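Side-chain contacts in protein TP_0956 (PDB 3U64), which probably acts as the tetratricopeptide-repeat T-component of a TRAP transporter, a treponemal lipoprotein thought to work through protein-protein interactions: residues A[51-56]-A[110-115]; A[135-140]-A[182-187]; A[221-226]-A[247-252]; A[267-272]-A[279-284]. One frame throughout, in Å; residues are numbered along the deposited sequence.

Interaction 1. Residues A[51-56]-A[110-115]; sequences VLKVYE and YLRGAR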
loop_
_atom_site.group_PDB
_atom_site.type_symbol
_atom_site.label_atom_id
_atom_site.label_comp_id
_atom_site.label_asym_id
_atom_site.label_seq_id
_atom_site.Cartn_x
_atom_site.Cartn_y
_atom_site.Cartn_z
ATOM N N VAL A 51 1.785 -5.418 -7.460
ATOM C CA VAL A 51 2.612 -5.869 -8.582
ATOM C C VAL A 51 3.052 -7.336 -8.423
ATOM O O VAL A 51 2.929 -8.147 -9.351
ATOM C CB VAL A 51 3.844 -4.968 -8.725
ATOM C CG1 VAL A 51 4.770 -5.484 -9.803
ATOM C CG2 VAL A 51 3.395 -3.535 -9.038
ATOM N N LEU A 52 3.573 -7.675 -7.251
ATOM C CA LEU A 52 3.919 -9.058 -6.970
ATOM C C LEU A 52 2.685 -9.936 -7.203
ATOM O O LEU A 52 2.756 -10.982 -7.848
ATOM C CB LEU A 52 4.424 -9.204 -5.538
ATOM C CG LEU A 52 5.925 -9.124 -5.226
ATOM C CD1 LEU A 52 6.602 -8.104 -6.077
ATOM C CD2 LEU A 52 6.136 -8.791 -3.756
ATOM N N LYS A 53 1.541 -9.488 -6.709
ATOM C CA LYS A 53 0.330 -10.284 -6.807
ATOM C C LYS A 53 -0.119 -10.472 -8.254
ATOM O O LYS A 53 -0.510 -11.571 -8.646
ATOM C CB LYS A 53 -0.763 -9.694 -5.928
ATOM C CG LYS A 53 -0.497 -9.892 -4.432
ATOM C CD LYS A 53 -0.937 -11.282 -4.032
ATOM C CE LYS A 53 0.141 -12.019 -3.278
ATOM N NZ LYS A 53 -0.100 -13.503 -3.363
ATOM N N VAL A 54 -0.030 -9.418 -9.058
ATOM C CA VAL A 54 -0.391 -9.527 -10.471
ATOM C C VAL A 54 0.534 -10.468 -11.232
ATOM O O VAL A 54 0.073 -11.324 -11.991
ATOM C CB VAL A 54 -0.444 -8.155 -11.161
ATOM C CG1 VAL A 54 -0.549 -8.322 -12.664
ATOM C CG2 VAL A 54 -1.643 -7.351 -10.628
ATOM N N TYR A 55 1.841 -10.335 -11.027
ATOM C CA TYR A 55 2.766 -11.235 -11.707
ATOM C C TYR A 55 2.503 -12.656 -11.267
ATOM O O TYR A 55 2.531 -13.589 -12.065
ATOM C CB TYR A 55 4.215 -10.882 -11.393
ATOM C CG TYR A 55 4.789 -9.834 -12.310
ATOM C CD1 TYR A 55 4.590 -8.476 -12.064
ATOM C CD2 TYR A 55 5.541 -10.194 -13.415
ATOM C CE1 TYR A 55 5.127 -7.505 -12.907
ATOM C CE2 TYR A 55 6.085 -9.230 -14.263
ATOM C CZ TYR A 55 5.876 -7.891 -14.003
ATOM O OH TYR A 55 6.419 -6.943 -14.845
ATOM N N GLU A 56 2.250 -12.813 -9.977
ATOM C CA GLU A 56 2.020 -14.121 -9.434
ATOM C C GLU A 56 0.818 -14.741 -10.126
ATOM O O GLU A 56 0.865 -15.906 -10.514
ATOM C CB GLU A 56 1.815 -14.037 -7.925
ATOM C CG GLU A 56 2.083 -15.311 -7.176
ATOM C CD GLU A 56 2.056 -15.082 -5.666
ATOM O OE1 GLU A 56 1.788 -13.933 -5.267
ATOM O OE2 GLU A 56 2.304 -16.028 -4.885
ATOM N N TYR A 110 11.822 -15.512 0.402
ATOM C CA TYR A 110 12.952 -15.978 -0.401
ATOM C C TYR A 110 12.627 -17.337 -1.028
ATOM O O TYR A 110 12.850 -17.567 -2.222
ATOM C CB TYR A 110 14.216 -16.092 0.449
ATOM C CG TYR A 110 14.855 -14.758 0.771
ATOM C CD1 TYR A 110 14.966 -13.763 -0.203
ATOM C CD2 TYR A 110 15.346 -14.487 2.051
ATOM C CE1 TYR A 110 15.555 -12.539 0.089
ATOM C CE2 TYR A 110 15.939 -13.261 2.349
ATOM C CZ TYR A 110 16.043 -12.297 1.365
ATOM O OH TYR A 110 16.619 -11.088 1.641
ATOM N N LEU A 111 12.066 -18.226 -0.216
ATOM C CA LEU A 111 11.840 -19.582 -0.648
ATOM C C LEU A 111 10.720 -19.638 -1.670
ATOM O O LEU A 111 10.784 -20.431 -2.608
ATOM C CB LEU A 111 11.523 -20.479 0.537
ATOM C CG LEU A 111 12.664 -20.795 1.500
ATOM C CD1 LEU A 111 12.097 -21.478 2.736
ATOM C CD2 LEU A 111 13.694 -21.682 0.858
ATOM N N ARG A 112 9.695 -18.805 -1.497
ATOM C CA ARG A 112 8.608 -18.761 -2.478
ATOM C C ARG A 112 9.180 -18.245 -3.791
ATOM O O ARG A 112 8.874 -18.773 -4.860
ATOM C CB ARG A 112 7.452 -17.868 -1.999
ATOM C CG ARG A 112 6.278 -17.737 -2.990
ATOM C CD ARG A 112 5.331 -16.590 -2.621
ATOM N NE ARG A 112 4.756 -16.777 -1.289
ATOM C CZ ARG A 112 3.847 -15.979 -0.733
ATOM N NH1 ARG A 112 3.383 -14.926 -1.384
ATOM N NH2 ARG A 112 3.400 -16.237 0.483
ATOM N N GLY A 113 10.011 -17.204 -3.693
ATOM C CA GLY A 113 10.680 -16.629 -4.846
ATOM C C GLY A 113 11.571 -17.647 -5.535
ATOM O O GLY A 113 11.515 -17.806 -6.758
ATOM N N ALA A 114 12.376 -18.369 -4.759
ATOM C CA ALA A 114 13.273 -19.358 -5.370
ATOM C C ALA A 114 12.498 -20.452 -6.088
ATOM O O ALA A 114 12.905 -20.908 -7.157
ATOM C CB ALA A 114 14.205 -19.961 -4.352
ATOM N N ARG A 115 11.376 -20.864 -5.495
ATOM C CA ARG A 115 10.569 -21.946 -6.039
ATOM C C ARG A 115 9.818 -21.525 -7.305
ATOM O O ARG A 115 9.610 -22.333 -8.216
ATOM C CB ARG A 115 9.580 -22.462 -4.986
ATOM C CG ARG A 115 10.254 -23.151 -3.820
ATOM C CD ARG A 115 9.270 -23.651 -2.765
ATOM N NE ARG A 115 9.959 -23.819 -1.486
ATOM C CZ ARG A 115 9.463 -24.465 -0.437
ATOM N NH1 ARG A 115 8.261 -25.028 -0.511
ATOM N NH2 ARG A 115 10.177 -24.560 0.681
#
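A salt-bridge network at the subunit interface joins helix 41-61 to helix 96-124, with E56 as its middle member between K53 and R112. The backbones stand well apart, the nearest CA atoms, of E56 and G113, being 10.1 Å from each other. E56 covers its share of the gap with CG anti to the backbone N (chi1 -158°) and an extended chain, and R112 reaches in from the other helix, crossing it at about a right angle. Within its helix, K53 NZ bonds E56 OE1 at 2.7 Å, meeting it from 41° above the carboxylate plane. The other oxygen faces R112: E56 OE2 is 3.8 Å from R112 NH1. That ion pair is long and purely electrostatic, since the oxygen lies well out of the guanidinium plane and no N-H is aimed at it; carboxylate and guanidinium are turned 33° apart. Y76 OH bonds E56 OE1, and Y116 OH bonds E56 OE2, which, with K53, would restrict the carboxylate's rotation. K53 NZ and R112 NH1 come within 4.3 Å, but both cations pair with E38 of the second subunit, whose negative charge would offset their proximity. The arrangement is that of a charged network bridging helices of an all-helical fold and continuing into a neighbouring chain.

Interaction 2. Residues A[135-140]-A[182-187]; sequences GDEQRL and AVMMLE. With SO4 (sulfate ion), chain C.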
loop_
_atom_site.group_PDB
_atom_site.type_symbol
_atom_site.label_atom_id
_atom_site.label_comp_id
_atom_site.label_asym_id
_atom_site.label_seq_id
_atom_site.Cartn_x
_atom_site.Cartn_y
_atom_site.Cartn_z
ATOM N N GLY A 135 20.012 -35.301 -3.677
ATOM C CA GLY A 135 21.091 -35.618 -2.756
ATOM C C GLY A 135 22.136 -36.541 -3.376
ATOM O O GLY A 135 23.134 -36.893 -2.738
ATOM N N ASP A 136 21.893 -36.942 -4.623
ATOM C CA ASP A 136 22.811 -37.787 -5.384
ATOM C C ASP A 136 23.684 -36.894 -6.255
ATOM O O ASP A 136 23.185 -36.260 -7.186
ATOM C CB ASP A 136 22.008 -38.755 -6.265
ATOM C CG ASP A 136 22.889 -39.672 -7.119
ATOM O OD1 ASP A 136 24.016 -39.281 -7.504
ATOM O OD2 ASP A 136 22.432 -40.798 -7.415
ATOM N N GLU A 137 24.986 -36.858 -5.970
ATOM C CA GLU A 137 25.861 -35.888 -6.613
ATOM C C GLU A 137 25.922 -36.070 -8.118
ATOM O O GLU A 137 26.043 -35.094 -8.867
ATOM C CB GLU A 137 27.268 -35.946 -6.038
ATOM C CG GLU A 137 28.064 -34.713 -6.356
ATOM C CD GLU A 137 27.455 -33.468 -5.729
ATOM O OE1 GLU A 137 26.487 -33.609 -4.940
ATOM O OE2 GLU A 137 27.944 -32.350 -6.025
ATOM N N GLN A 138 25.849 -37.323 -8.549
ATOM C CA GLN A 138 25.928 -37.655 -9.966
ATOM C C GLN A 138 24.666 -37.236 -10.728
ATOM O O GLN A 138 24.735 -36.790 -11.875
ATOM C CB GLN A 138 26.185 -39.150 -10.137
ATOM C CG GLN A 138 25.714 -39.702 -11.459
ATOM C CD GLN A 138 26.005 -41.178 -11.581
ATOM O OE1 GLN A 138 26.928 -41.690 -10.943
ATOM N NE2 GLN A 138 25.214 -41.876 -12.394
ATOM N N ARG A 139 23.515 -37.373 -10.081
ATOM C CA ARG A 139 22.270 -36.888 -10.658
ATOM C C ARG A 139 22.256 -35.355 -10.662
ATOM O O ARG A 139 21.816 -34.728 -11.629
ATOM C CB ARG A 139 21.057 -37.476 -9.912
ATOM C CG ARG A 139 20.923 -39.017 -10.084
ATOM C CD ARG A 139 19.850 -39.644 -9.175
ATOM N NE ARG A 139 18.516 -39.080 -9.397
ATOM C CZ ARG A 139 17.480 -39.269 -8.583
ATOM N NH1 ARG A 139 17.615 -40.002 -7.481
ATOM N NH2 ARG A 139 16.312 -38.718 -8.866
ATOM N N LEU A 140 22.762 -34.750 -9.594
ATOM C CA LEU A 140 22.830 -33.285 -9.520
ATOM C C LEU A 140 23.692 -32.729 -10.662
ATOM O O LEU A 140 23.276 -31.823 -11.401
ATOM C CB LEU A 140 23.405 -32.866 -8.176
ATOM C CG LEU A 140 23.660 -31.382 -7.920
ATOM C CD1 LEU A 140 22.394 -30.572 -8.145
ATOM C CD2 LEU A 140 24.158 -31.204 -6.495
ATOM N N ALA A 182 21.760 -25.407 -4.233
ATOM C CA ALA A 182 21.688 -23.987 -4.582
ATOM C C ALA A 182 23.058 -23.454 -5.011
ATOM O O ALA A 182 23.193 -22.788 -6.041
ATOM C CB ALA A 182 21.137 -23.159 -3.405
ATOM N N VAL A 183 24.075 -23.761 -4.217
ATOM C CA VAL A 183 25.420 -23.316 -4.521
ATOM C C VAL A 183 25.910 -23.934 -5.820
ATOM O O VAL A 183 26.504 -23.233 -6.637
ATOM C CB VAL A 183 26.395 -23.617 -3.371
ATOM C CG1 VAL A 183 27.817 -23.225 -3.763
ATOM C CG2 VAL A 183 25.960 -22.863 -2.108
ATOM N N MET A 184 25.637 -25.225 -6.027
ATOM C CA MET A 184 26.026 -25.882 -7.275
ATOM C C MET A 184 25.353 -25.223 -8.489
ATOM O O MET A 184 25.960 -25.107 -9.555
ATOM C CB MET A 184 25.738 -27.395 -7.242
ATOM C CG MET A 184 26.565 -28.189 -6.223
ATOM S SD MET A 184 28.360 -27.985 -6.417
ATOM C CE MET A 184 28.731 -26.936 -5.003
ATOM N N MET A 185 24.110 -24.778 -8.329
ATOM C CA MET A 185 23.456 -24.001 -9.381
ATOM C C MET A 185 24.187 -22.679 -9.616
ATOM O O MET A 185 24.423 -22.283 -10.755
ATOM C CB MET A 185 21.977 -23.753 -9.077
ATOM C CG MET A 185 21.115 -25.026 -9.078
ATOM S SD MET A 185 19.336 -24.663 -8.935
ATOM C CE MET A 185 18.989 -25.236 -7.281
ATOM N N LEU A 186 24.553 -21.997 -8.540
ATOM C CA LEU A 186 25.319 -20.762 -8.687
ATOM C C LEU A 186 26.669 -21.033 -9.384
ATOM O O LEU A 186 27.052 -20.334 -10.338
ATOM C CB LEU A 186 25.504 -20.081 -7.322
ATOM C CG LEU A 186 24.236 -19.441 -6.734
ATOM C CD1 LEU A 186 24.455 -19.019 -5.297
ATOM C CD2 LEU A 186 23.763 -18.243 -7.556
ATOM N N GLU A 187 27.374 -22.069 -8.934
ATOM C CA GLU A 187 28.649 -22.428 -9.548
ATOM C C GLU A 187 28.505 -22.841 -11.002
ATOM O O GLU A 187 29.409 -22.608 -11.803
ATOM C CB GLU A 187 29.353 -23.525 -8.765
ATOM C CG GLU A 187 29.817 -23.041 -7.425
ATOM C CD GLU A 187 30.545 -24.104 -6.663
ATOM O OE1 GLU A 187 30.763 -25.207 -7.222
ATOM O OE2 GLU A 187 30.897 -23.838 -5.498
HETATM S S SO4 C . 13.794 -40.388 -6.645
HETATM O O1 SO4 C . 14.585 -41.588 -6.913
HETATM O O2 SO4 C . 13.582 -39.660 -7.898
HETATM O O3 SO4 C . 12.499 -40.796 -6.114
HETATM O O4 SO4 C . 14.489 -39.549 -5.662
#
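Helix 137-144 begins beside the middle of helix 176-192, and the backbones approach most closely at L140 and M184, whose CA atoms are 8.4 Å apart. This is helix-to-helix packing in the all-helical T-component fold, with an N-capped start on one side: D136 OD1 accepts from R139 N at 3.2 Å, the hydrogen bond reaching it from 71° above the carboxylate plane, and more weakly from Q138 N. Across the contact the principal apolar touch is L140 CD2 on M184 CG, at 3.9 Å. The two side chains cross at about a right angle. L140 has its CG anti to the backbone N (chi1 176°), which sends a methyl into the interface, whereas M184 bends at chi2 and again at chi3, so that its CB and CG meet the leucine while the rest of the chain leads off. L144, one turn further along the same short helix, also packs on M184. On the exposed side, E137 OE2 lies 4.4 Å from M184 CG, its polar partner being H180 NE2. On the far side R139, which also pairs with E131, holds a sulfate probably taken from the crystallisation liquor: R139 NH2 donates to sulfate O2 at 3.0 Å, with an N-H...O angle of 150°.

Interaction 3. Residues A[221-226]-A[247-252]; sequences EKAHTA and DALCIP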
loop_
_atom_site.group_PDB
_atom_site.type_symbol
_atom_site.label_atom_id
_atom_site.label_comp_id
_atom_site.label_asym_id
_atom_site.label_seq_id
_atom_site.Cartn_x
_atom_site.Cartn_y
_atom_site.Cartn_z
ATOM N N GLU A 221 39.130 -18.893 1.630
ATOM C CA GLU A 221 39.943 -18.923 0.436
ATOM C C GLU A 221 38.993 -18.896 -0.752
ATOM O O GLU A 221 39.193 -18.136 -1.698
ATOM C CB GLU A 221 40.835 -20.166 0.416
ATOM C CG GLU A 221 41.901 -20.152 -0.678
ATOM C CD GLU A 221 42.681 -21.468 -0.780
ATOM O OE1 GLU A 221 43.068 -22.031 0.271
ATOM O OE2 GLU A 221 42.906 -21.938 -1.919
ATOM N N LYS A 222 37.953 -19.722 -0.689
ATOM C CA LYS A 222 36.915 -19.721 -1.711
ATOM C C LYS A 222 36.284 -18.347 -1.827
ATOM O O LYS A 222 36.070 -17.852 -2.928
ATOM C CB LYS A 222 35.821 -20.740 -1.388
ATOM C CG LYS A 222 36.212 -22.177 -1.625
ATOM C CD LYS A 222 35.022 -23.106 -1.389
ATOM C CE LYS A 222 35.327 -24.524 -1.865
ATOM N NZ LYS A 222 34.154 -25.431 -1.741
ATOM N N ALA A 223 35.986 -17.729 -0.687
ATOM C CA ALA A 223 35.331 -16.436 -0.704
ATOM C C ALA A 223 36.182 -15.388 -1.411
ATOM O O ALA A 223 35.662 -14.572 -2.177
ATOM C CB ALA A 223 34.974 -15.982 0.707
ATOM N N HIS A 224 37.487 -15.417 -1.167
ATOM C CA HIS A 224 38.410 -14.448 -1.766
ATOM C C HIS A 224 38.546 -14.596 -3.276
ATOM O O HIS A 224 38.582 -13.604 -4.003
ATOM C CB HIS A 224 39.797 -14.528 -1.115
ATOM C CG HIS A 224 39.870 -13.838 0.211
ATOM N ND1 HIS A 224 39.497 -14.447 1.391
ATOM C CD2 HIS A 224 40.252 -12.582 0.542
ATOM C CE1 HIS A 224 39.661 -13.602 2.392
ATOM N NE2 HIS A 224 40.119 -12.462 1.904
ATOM N N THR A 225 38.625 -15.841 -3.738
ATOM C CA THR A 225 38.706 -16.121 -5.162
ATOM C C THR A 225 37.417 -15.686 -5.876
ATOM O O THR A 225 37.459 -15.136 -6.983
ATOM C CB THR A 225 38.971 -17.614 -5.411
ATOM O OG1 THR A 225 40.263 -17.960 -4.884
ATOM C CG2 THR A 225 38.917 -17.927 -6.903
ATOM N N ALA A 226 36.273 -15.931 -5.244
ATOM C CA ALA A 226 35.010 -15.483 -5.815
ATOM C C ALA A 226 35.007 -13.947 -5.919
ATOM O O ALA A 226 34.647 -13.388 -6.961
ATOM C CB ALA A 226 33.828 -16.003 -4.998
ATOM N N ASP A 247 31.875 -6.232 4.500
ATOM C CA ASP A 247 30.995 -7.013 5.350
ATOM C C ASP A 247 31.358 -8.498 5.408
ATOM O O ASP A 247 31.445 -9.088 6.487
ATOM C CB ASP A 247 29.567 -6.839 4.839
ATOM C CG ASP A 247 28.532 -7.386 5.789
ATOM O OD1 ASP A 247 28.815 -7.448 7.000
ATOM O OD2 ASP A 247 27.425 -7.735 5.324
ATOM N N ALA A 248 31.566 -9.104 4.245
ATOM C CA ALA A 248 31.860 -10.535 4.171
ATOM C C ALA A 248 33.323 -10.867 4.476
ATOM O O ALA A 248 33.618 -11.907 5.064
ATOM C CB ALA A 248 31.464 -11.087 2.804
ATOM N N LEU A 249 34.230 -9.978 4.078
ATOM C CA LEU A 249 35.660 -10.259 4.157
ATOM C C LEU A 249 36.386 -9.488 5.256
ATOM O O LEU A 249 37.208 -10.055 5.970
ATOM C CB LEU A 249 36.341 -9.985 2.820
ATOM C CG LEU A 249 35.850 -10.740 1.578
ATOM C CD1 LEU A 249 36.769 -10.473 0.403
ATOM C CD2 LEU A 249 35.759 -12.236 1.837
ATOM N N CYS A 250 36.111 -8.193 5.379
ATOM C CA CYS A 250 36.834 -7.385 6.358
ATOM C C CYS A 250 36.430 -7.713 7.780
ATOM O O CYS A 250 37.278 -7.808 8.661
ATOM C CB CYS A 250 36.689 -5.893 6.072
ATOM S SG CYS A 250 37.628 -5.401 4.605
ATOM N N ILE A 251 35.139 -7.924 8.004
ATOM C CA ILE A 251 34.675 -8.183 9.362
ATOM C C ILE A 251 35.240 -9.469 9.985
ATOM O O ILE A 251 35.783 -9.429 11.089
ATOM C CB ILE A 251 33.157 -8.193 9.443
ATOM C CG1 ILE A 251 32.611 -6.790 9.175
ATOM C CG2 ILE A 251 32.719 -8.693 10.822
ATOM C CD1 ILE A 251 31.110 -6.698 9.340
ATOM N N PRO A 252 35.108 -10.615 9.289
ATOM C CA PRO A 252 35.636 -11.854 9.878
ATOM C C PRO A 252 37.152 -11.797 10.097
ATOM O O PRO A 252 37.657 -12.428 11.023
ATOM C CB PRO A 252 35.290 -12.919 8.830
ATOM C CG PRO A 252 34.197 -12.303 7.993
ATOM C CD PRO A 252 34.500 -10.847 7.968
#
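L249 lays both of its methyl groups against one face of the H224 imidazole. CD1 lies 4.1 Å from H224 CD2 and 4.2 Å from H224 NE2, while the other branch, CD2, is 4.2 Å from H224 CE1 and sits above the ring plane, displaced toward the rim. The two side chains slide past each other in opposite directions, and the leucine is thereby spread along the ring instead of touching it at a single point. The same CD2 also reaches back to A223, whose CB is 4.0 Å away, and so fills the angle between the alanine and the histidine. These contacts join helix 220-233 to helix 240-250, successive helices of the TPR-related T-component fold; the CA atoms of H224 and L249 are 7.8 Å apart, a spacing that one leucine side chain can bridge. With CG anti to the carbonyl carbon (chi1 -58°), L249 sends its branched end toward helix 220-233, where M220 and F227 touch it too. The histidine owes part of its setting to its own helix: H224 ND1 is hydrogen-bonded to the backbone O of M220, a polar link that limits how the ring can turn and is consistent with one face being kept against L249. L249 belongs to a wider pi-type turn at 247-250. A223 also packs on Y209 and A210 of helix 196-211, and H224 on L253.

Interaction 4. Residues A[267-272]-A[279-284]; sequences LAIDPE and LLVILS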
loop_
_atom_site.group_PDB
_atom_site.type_symbol
_atom_site.label_atom_id
_atom_site.label_comp_id
_atom_site.label_asym_id
_atom_site.label_seq_id
_atom_site.Cartn_x
_atom_site.Cartn_y
_atom_site.Cartn_z
ATOM N N LEU A 267 30.045 4.815 -0.530
ATOM C CA LEU A 267 29.340 6.081 -0.303
ATOM C C LEU A 267 29.777 7.241 -1.212
ATOM O O LEU A 267 29.124 8.277 -1.245
ATOM C CB LEU A 267 29.464 6.498 1.171
ATOM C CG LEU A 267 28.787 5.515 2.141
ATOM C CD1 LEU A 267 28.979 5.915 3.595
ATOM C CD2 LEU A 267 27.312 5.392 1.811
ATOM N N ALA A 268 30.884 7.080 -1.931
ATOM C CA ALA A 268 31.351 8.149 -2.808
ATOM C C ALA A 268 30.551 8.167 -4.115
ATOM O O ALA A 268 30.525 9.168 -4.830
ATOM C CB ALA A 268 32.861 8.016 -3.084
ATOM N N ILE A 269 29.889 7.057 -4.413
ATOM C CA ILE A 269 29.081 6.958 -5.627
ATOM C C ILE A 269 27.885 7.919 -5.599
ATOM O O ILE A 269 27.148 8.017 -4.610
ATOM C CB ILE A 269 28.626 5.505 -5.878
ATOM C CG1 ILE A 269 29.853 4.596 -6.089
ATOM C CG2 ILE A 269 27.648 5.424 -7.064
ATOM C CD1 ILE A 269 29.574 3.124 -5.763
ATOM N N ASP A 270 27.709 8.644 -6.692
ATOM C CA ASP A 270 26.596 9.578 -6.801
ATOM C C ASP A 270 25.439 8.920 -7.574
ATOM O O ASP A 270 25.538 8.702 -8.797
ATOM C CB ASP A 270 27.048 10.892 -7.462
ATOM C CG ASP A 270 25.910 11.877 -7.650
ATOM O OD1 ASP A 270 24.801 11.610 -7.132
ATOM O OD2 ASP A 270 26.119 12.921 -8.321
ATOM N N PRO A 271 24.345 8.600 -6.847
ATOM C CA PRO A 271 23.161 7.925 -7.382
ATOM C C PRO A 271 22.612 8.656 -8.603
ATOM O O PRO A 271 22.119 8.011 -9.510
ATOM C CB PRO A 271 22.159 7.987 -6.221
ATOM C CG PRO A 271 23.025 8.091 -4.993
ATOM C CD PRO A 271 24.202 8.920 -5.407
ATOM N N GLU A 272 22.719 9.980 -8.632
ATOM C CA GLU A 272 22.253 10.745 -9.781
ATOM C C GLU A 272 23.082 10.487 -11.050
ATOM O O GLU A 272 22.634 10.795 -12.152
ATOM C CB GLU A 272 22.224 12.246 -9.451
ATOM C CG GLU A 272 21.282 12.609 -8.313
ATOM C CD GLU A 272 19.895 12.004 -8.490
ATOM O OE1 GLU A 272 19.454 11.850 -9.651
ATOM O OE2 GLU A 272 19.246 11.669 -7.473
ATOM N N LEU A 279 17.684 3.035 -7.790
ATOM C CA LEU A 279 17.016 2.563 -6.577
ATOM C C LEU A 279 17.908 1.612 -5.757
ATOM O O LEU A 279 18.043 1.746 -4.546
ATOM C CB LEU A 279 15.688 1.886 -6.913
ATOM C CG LEU A 279 14.952 1.258 -5.713
ATOM C CD1 LEU A 279 14.504 2.298 -4.705
ATOM C CD2 LEU A 279 13.767 0.424 -6.164
ATOM N N LEU A 280 18.526 0.648 -6.418
ATOM C CA LEU A 280 19.356 -0.308 -5.695
ATOM C C LEU A 280 20.587 0.367 -5.073
ATOM O O LEU A 280 20.959 0.063 -3.944
ATOM C CB LEU A 280 19.752 -1.473 -6.607
ATOM C CG LEU A 280 18.639 -2.508 -6.833
ATOM C CD1 LEU A 280 17.374 -1.872 -7.382
ATOM C CD2 LEU A 280 19.105 -3.629 -7.758
ATOM N N VAL A 281 21.195 1.302 -5.803
ATOM C CA VAL A 281 22.300 2.095 -5.263
ATOM C C VAL A 281 21.895 2.825 -3.975
ATOM O O VAL A 281 22.621 2.772 -2.972
ATOM C CB VAL A 281 22.838 3.086 -6.330
ATOM C CG1 VAL A 281 23.810 4.106 -5.711
ATOM C CG2 VAL A 281 23.496 2.308 -7.474
ATOM N N ILE A 282 20.736 3.490 -4.006
ATOM C CA ILE A 282 20.178 4.150 -2.817
ATOM C C ILE A 282 20.031 3.176 -1.664
ATOM O O ILE A 282 20.361 3.507 -0.520
ATOM C CB ILE A 282 18.760 4.757 -3.051
ATOM C CG1 ILE A 282 18.766 5.783 -4.186
ATOM C CG2 ILE A 282 18.207 5.373 -1.737
ATOM C CD1 ILE A 282 19.698 6.889 -3.955
ATOM N N LEU A 283 19.508 1.981 -1.964
ATOM C CA LEU A 283 19.332 0.945 -0.938
ATOM C C LEU A 283 20.679 0.518 -0.361
ATOM O O LEU A 283 20.866 0.494 0.852
ATOM C CB LEU A 283 18.567 -0.277 -1.485
ATOM C CG LEU A 283 17.050 -0.120 -1.646
ATOM C CD1 LEU A 283 16.484 -1.142 -2.626
ATOM C CD2 LEU A 283 16.319 -0.188 -0.297
ATOM N N SER A 284 21.623 0.211 -1.242
ATOM C CA SER A 284 22.952 -0.191 -0.808
ATOM C C SER A 284 23.655 0.898 -0.013
ATOM O O SER A 284 24.359 0.611 0.947
ATOM C CB SER A 284 23.807 -0.601 -1.995
ATOM O OG SER A 284 23.323 -1.816 -2.522
#
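P271 and I282 form the tight part of the connection between two consecutive helices of the TPR-related, all-helical T-component fold, where the chain leaving helix 256-268 folds back on helix 278-293. The two side chains cross at about a right angle, and the terminal methyl CD1 of I282 rests on the pyrrolidine ring, 3.5 Å from P271 CB and 3.7 Å from P271 CG. The isoleucine gets there by two bends, its CG1 lying beside the backbone N and its CD1 folding over at chi2 -58°. V281 supplies a second, easier touch, its CG1 being 4.1 Å from P271 CG; the CA atoms of P271 and V281 are the nearest across the pair, 6.3 Å apart. Packing is looser toward I269, whose CG2 stands 4.3 Å from V281 CG1, and there P239 from a nearby loop meets both residues. On the solvent side D270 and E272 are exposed and make no contact with 279-284; their CB atoms point away from it, although E272 OE1 turns back to a salt bridge with K278 at the start of helix 278-293. D270 closes an Asx turn around the proline, its OD1 accepting from E272 N at 3.0 Å with an N-H...O angle of 146°, the nitrogen standing 59° out of the carboxylate plane.

Overall arrangement
The four contacts follow one another along the chain of one all-helical protein, and none touches another. Interactions 2 and 3 approach most closely, with nearest atoms about 5 Å apart and centres 22 Å apart; Y209 of helix 196-211 lies between them, packing on V183 of the one and A223 of the other. Interactions 3 and 4 are joined by consecutive helices, 240-250 and 256-268, their centres 23 Å apart. Interactions 2 and 4 are the most distant pair, with centres 35 Å apart on opposite sides of the chain's centre. Interaction 1 alone meets other subunits, while the sulfate belongs to interaction 2.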